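Local coordinates for protein signal recognition particle receptor subunit beta (Mus musculus, PDB 2FH5) that binds GTP as part of the signal recognition particle receptor, helping to target nascent secretory proteins correctly to the endoplasmic reticulum membrane, at residues B[10-15]-B[56-61]. Residues are numbered along the deposited sequence; the frame is centred on the assembly and turned at random.
Sequences VLFVGL and LTLIDL
The ring of Phe-12 turns an edge to the strand beside it: Ile-59 O lies at that edge in the ring plane, 3.9 Å from Phe-12 CD1, and Leu-58 brings CD2 to within 4.1 Å of CE1, near the same plane. Strands 10-13 and 56-60 run parallel, their axes 4.9 Å apart at closest approach, as neighbours within the mixed sheet of this P-loop GTPase fold; 10-13 leads into the phosphate-binding loop through Gly-14 and Leu-15, both part of the GTP site. Four backbone hydrogen bonds join segments 10-15 and 56-61. Val-10 gives its N-H to Thr-57 O and takes that of Ile-59 on its own O, then Phe-12 repeats the pattern between Ile-59 O and Leu-61 N, so the N-H and C=O of Ile-59 both point across to the other strand. Val-10, Phe-12, Leu-58 and Asp-60 share one sheet face, where helix 20-29 covers Phe-12 and Leu-58. Asp-60, near the magnesium ion, hydrogen-bonds through OD2 to Thr-21 OG1, itself part of a metal-site residue. On the other face, beneath helix 65-75, Leu-11 and Ile-59 run alongside each other in the same direction. With CG beside its own backbone N (chi1 -48°), Leu-11 brings CD2 against the flank of Ile-59, 3.8 Å from CB and equally close to CD1. Just after the strand, Leu-61, whose N-H gives the last of these bonds, sets CB 3.5 Å from Phe-12 O, and its methyl CD1 meets Val-13 CG1 at 3.8 Å.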
# COMPACT_ATOMS: atom_id res chain seq x y z
N VAL B 10 -9.44 -3.91 11.96
CA VAL B 10 -8.48 -4.93 11.58
C VAL B 10 -7.31 -4.15 10.95
O VAL B 10 -7.49 -3.48 9.94
CB VAL B 10 -9.01 -5.89 10.51
CG1 VAL B 10 -7.93 -6.93 10.21
CG2 VAL B 10 -10.29 -6.56 10.99
N LEU B 11 -6.14 -4.23 11.55
CA LEU B 11 -4.97 -3.55 11.04
C LEU B 11 -4.12 -4.42 10.10
O LEU B 11 -3.78 -5.55 10.43
CB LEU B 11 -4.10 -3.09 12.21
CG LEU B 11 -4.87 -2.37 13.32
CD1 LEU B 11 -3.87 -1.86 14.37
CD2 LEU B 11 -5.69 -1.23 12.75
N PHE B 12 -3.80 -3.90 8.92
CA PHE B 12 -2.93 -4.63 7.99
C PHE B 12 -1.57 -3.94 8.12
O PHE B 12 -1.44 -2.72 7.90
CB PHE B 12 -3.45 -4.51 6.55
CG PHE B 12 -4.68 -5.33 6.28
CD1 PHE B 12 -5.91 -4.96 6.81
CD2 PHE B 12 -4.60 -6.50 5.54
CE1 PHE B 12 -7.05 -5.75 6.61
CE2 PHE B 12 -5.73 -7.29 5.33
CZ PHE B 12 -6.96 -6.91 5.87
N VAL B 13 -0.55 -4.71 8.50
CA VAL B 13 0.78 -4.16 8.71
C VAL B 13 1.77 -5.09 8.04
O VAL B 13 1.43 -6.22 7.76
CB VAL B 13 1.13 -4.07 10.23
CG1 VAL B 13 0.17 -3.09 10.96
CG2 VAL B 13 1.07 -5.45 10.86
N GLY B 14 2.99 -4.61 7.80
CA GLY B 14 4.00 -5.43 7.14
C GLY B 14 4.99 -4.53 6.44
O GLY B 14 4.74 -3.32 6.29
N LEU B 15 6.10 -5.11 5.99
CA LEU B 15 7.13 -4.32 5.32
C LEU B 15 6.56 -3.71 4.06
O LEU B 15 5.50 -4.11 3.59
CB LEU B 15 8.37 -5.16 4.95
CG LEU B 15 9.03 -5.95 6.08
CD1 LEU B 15 10.13 -6.80 5.49
CD2 LEU B 15 9.54 -5.03 7.16
N LEU B 56 -16.57 -4.85 9.71
CA LEU B 56 -15.26 -4.60 10.31
C LEU B 56 -14.69 -3.34 9.63
O LEU B 56 -15.09 -2.98 8.53
CB LEU B 56 -14.33 -5.80 10.04
CG LEU B 56 -14.65 -7.15 10.70
CD1 LEU B 56 -13.82 -8.27 10.06
CD2 LEU B 56 -14.35 -7.06 12.20
N THR B 57 -13.80 -2.62 10.30
CA THR B 57 -13.19 -1.46 9.68
C THR B 57 -11.76 -1.84 9.28
O THR B 57 -10.88 -1.93 10.14
CB THR B 57 -13.11 -0.25 10.61
OG1 THR B 57 -14.42 0.26 10.81
CG2 THR B 57 -12.24 0.84 10.01
N LEU B 58 -11.52 -2.11 8.00
CA LEU B 58 -10.17 -2.45 7.57
C LEU B 58 -9.35 -1.16 7.57
O LEU B 58 -9.84 -0.12 7.10
CB LEU B 58 -10.18 -3.05 6.17
CG LEU B 58 -11.18 -4.18 5.87
CD1 LEU B 58 -10.88 -4.76 4.50
CD2 LEU B 58 -11.08 -5.29 6.91
N ILE B 59 -8.15 -1.22 8.14
CA ILE B 59 -7.23 -0.09 8.18
C ILE B 59 -5.88 -0.55 7.63
O ILE B 59 -5.22 -1.42 8.21
CB ILE B 59 -7.01 0.41 9.61
CG1 ILE B 59 -8.32 0.93 10.19
CG2 ILE B 59 -5.96 1.50 9.62
CD1 ILE B 59 -8.16 1.47 11.62
N ASP B 60 -5.49 0.02 6.49
CA ASP B 60 -4.24 -0.31 5.80
C ASP B 60 -3.15 0.61 6.33
O ASP B 60 -3.24 1.80 6.14
CB ASP B 60 -4.47 -0.11 4.29
CG ASP B 60 -3.17 -0.12 3.44
OD1 ASP B 60 -2.23 -0.87 3.76
OD2 ASP B 60 -3.11 0.63 2.43
N LEU B 61 -2.12 0.08 6.98
CA LEU B 61 -1.04 0.93 7.53
C LEU B 61 0.25 0.91 6.71
O LEU B 61 0.73 -0.14 6.33
CB LEU B 61 -0.72 0.55 8.99
CG LEU B 61 -1.87 0.64 10.03
CD1 LEU B 61 -1.36 0.32 11.43
CD2 LEU B 61 -2.47 2.04 10.02